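Local coordinates for uncharacterized protein YmzC (Bacillus subtilis, PDB 3KVP), which is of unknown function, a YmzC-family protein made with a signal sequence, whose crystallised part is a small antiparallel sheet and a helix, at residues D[27-32]-D[42-47]. Numbering follows the deposited sequence.
Sequences LEHNHF and IYEYNE
Two antiparallel strands start to pair just after a tight turn. A type I' beta turn, E28 to H31, has H29 and N30 in the left-handed region (phi/psi 52/47° and 56/20°) and is closed by H31 N to E28 O at 3.0 Å; L27 N to H31 O, also 3.0 Å, ties the residue before the turn to the one that ends it. The chain then extends along 42-46, with H31 facing E44 as a non-hydrogen-bonded pair (CA-CA 4.1 Å) and F32 facing Y43 as a hydrogen-bonded pair (5.3 Å). Three backbone bonds fix this register: Y45 N to N30 O at 3.0 Å, F32 N to Y43 O at 3.0 Å, and Y43 N to F32 O at 2.8 Å. Y43 O also receives a CA-H...O contact from H31 CA at 3.1 Å. H31 (chi1 m) folds back over its own turn, where ND1 donates to H29 O at 2.9 Å and weakly to E28 O at 3.2 Å; E44 CG sits over the ring face, 3.7 Å from its centroid. On the face bearing F32 (chi1 p) and Y43 (chi1 m), the two rings lie nearly parallel, 10° apart, but slid until they barely overlap, centroids 4.9 Å apart. The Y43 hydroxyl is hydrogen-bonded to D60 of a second subunit, whose F25 stacks on F32; E28 N is satisfied by N30 OD1 of a third. Such pairing is characteristic of an antiparallel meander: 31-36 and 39-46 form the hairpin, 23-26 flanks the first strand, and 51-59 flanks the second, through backbone bonds of I42 and E44.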
# COMPACT_ATOMS: atom_id res chain seq x y z
N LEU D 27 0.87 -6.72 6.37
CA LEU D 27 0.46 -8.09 6.61
C LEU D 27 -0.06 -8.10 8.03
O LEU D 27 -0.05 -7.08 8.68
CB LEU D 27 1.66 -9.02 6.49
CG LEU D 27 2.31 -9.13 5.12
CD1 LEU D 27 3.63 -9.85 5.24
CD2 LEU D 27 1.37 -9.86 4.16
N GLU D 28 -0.50 -9.25 8.53
CA GLU D 28 -1.09 -9.32 9.87
C GLU D 28 -0.05 -9.18 10.98
O GLU D 28 1.15 -9.36 10.77
CB GLU D 28 -1.86 -10.64 10.07
CG GLU D 28 -3.12 -10.85 9.21
CD GLU D 28 -3.70 -12.27 9.33
OE1 GLU D 28 -4.79 -12.56 8.76
OE2 GLU D 28 -3.07 -13.11 10.00
N HIS D 29 -0.53 -8.92 12.18
CA HIS D 29 0.33 -8.87 13.36
C HIS D 29 1.55 -7.96 13.15
O HIS D 29 2.68 -8.33 13.45
CB HIS D 29 0.75 -10.29 13.74
CG HIS D 29 -0.39 -11.25 13.91
ND1 HIS D 29 -1.59 -10.89 14.49
CD2 HIS D 29 -0.51 -12.56 13.59
CE1 HIS D 29 -2.40 -11.93 14.51
NE2 HIS D 29 -1.78 -12.95 13.96
N ASN D 30 1.32 -6.75 12.63
CA ASN D 30 2.42 -5.80 12.42
C ASN D 30 3.58 -6.29 11.56
O ASN D 30 4.68 -5.75 11.65
CB ASN D 30 2.98 -5.32 13.76
CG ASN D 30 2.63 -3.88 14.07
OD1 ASN D 30 3.07 -3.33 15.08
ND2 ASN D 30 1.84 -3.25 13.21
N HIS D 31 3.36 -7.33 10.77
CA HIS D 31 4.34 -7.70 9.75
C HIS D 31 4.08 -6.85 8.52
O HIS D 31 3.01 -6.26 8.37
CB HIS D 31 4.23 -9.17 9.37
CG HIS D 31 4.66 -10.12 10.45
ND1 HIS D 31 4.07 -10.14 11.69
CD2 HIS D 31 5.59 -11.10 10.45
CE1 HIS D 31 4.63 -11.09 12.43
NE2 HIS D 31 5.56 -11.69 11.70
N PHE D 32 5.08 -6.78 7.65
CA PHE D 32 4.97 -6.10 6.36
C PHE D 32 5.96 -6.74 5.41
O PHE D 32 6.88 -7.45 5.84
CB PHE D 32 5.27 -4.61 6.47
CG PHE D 32 6.63 -4.28 7.07
CD1 PHE D 32 7.73 -4.03 6.25
CD2 PHE D 32 6.80 -4.16 8.44
CE1 PHE D 32 8.99 -3.69 6.79
CE2 PHE D 32 8.05 -3.83 8.98
CZ PHE D 32 9.14 -3.59 8.15
N ILE D 42 10.11 -10.41 4.00
CA ILE D 42 9.07 -10.21 5.02
C ILE D 42 9.67 -9.77 6.36
O ILE D 42 10.68 -10.31 6.82
CB ILE D 42 8.14 -11.42 5.19
CG1 ILE D 42 7.12 -11.47 4.05
CG2 ILE D 42 7.34 -11.28 6.47
CD1 ILE D 42 7.64 -12.08 2.85
N TYR D 43 9.04 -8.76 6.95
CA TYR D 43 9.53 -8.14 8.15
C TYR D 43 8.48 -8.17 9.23
O TYR D 43 7.29 -8.39 8.95
CB TYR D 43 9.84 -6.68 7.89
CG TYR D 43 10.93 -6.43 6.90
CD1 TYR D 43 10.66 -6.33 5.54
CD2 TYR D 43 12.26 -6.27 7.32
CE1 TYR D 43 11.66 -6.08 4.63
CE2 TYR D 43 13.28 -6.02 6.40
CZ TYR D 43 12.96 -5.93 5.06
OH TYR D 43 13.94 -5.68 4.13
N GLU D 44 8.93 -7.94 10.47
CA GLU D 44 8.04 -7.74 11.60
C GLU D 44 8.44 -6.50 12.37
O GLU D 44 9.62 -6.31 12.65
CB GLU D 44 8.06 -8.93 12.56
CG GLU D 44 6.99 -8.82 13.65
CD GLU D 44 6.97 -10.01 14.62
OE1 GLU D 44 7.89 -10.86 14.56
OE2 GLU D 44 6.02 -10.09 15.44
N TYR D 45 7.48 -5.65 12.69
CA TYR D 45 7.75 -4.57 13.62
C TYR D 45 7.22 -4.91 15.02
O TYR D 45 6.03 -5.16 15.19
CB TYR D 45 7.15 -3.26 13.14
CG TYR D 45 7.30 -2.15 14.16
CD1 TYR D 45 8.55 -1.71 14.56
CD2 TYR D 45 6.19 -1.57 14.74
CE1 TYR D 45 8.69 -0.69 15.50
CE2 TYR D 45 6.31 -0.56 15.68
CZ TYR D 45 7.56 -0.12 16.05
OH TYR D 45 7.68 0.88 16.98
N ASN D 46 8.10 -4.94 16.01
CA ASN D 46 7.64 -5.19 17.37
C ASN D 46 7.49 -3.89 18.13
O ASN D 46 8.48 -3.32 18.63
CB ASN D 46 8.58 -6.13 18.10
CG ASN D 46 8.07 -6.51 19.48
OD1 ASN D 46 7.20 -5.84 20.05
ND2 ASN D 46 8.61 -7.58 20.02
N GLU D 47 6.26 -3.41 18.24
CA GLU D 47 6.01 -2.13 18.87
C GLU D 47 6.51 -2.15 20.31
O GLU D 47 7.05 -1.15 20.81
CB GLU D 47 4.53 -1.81 18.81
CG GLU D 47 4.16 -0.47 19.40
CD GLU D 47 2.66 -0.17 19.32
OE1 GLU D 47 1.94 -0.86 18.56
OE2 GLU D 47 2.20 0.76 20.03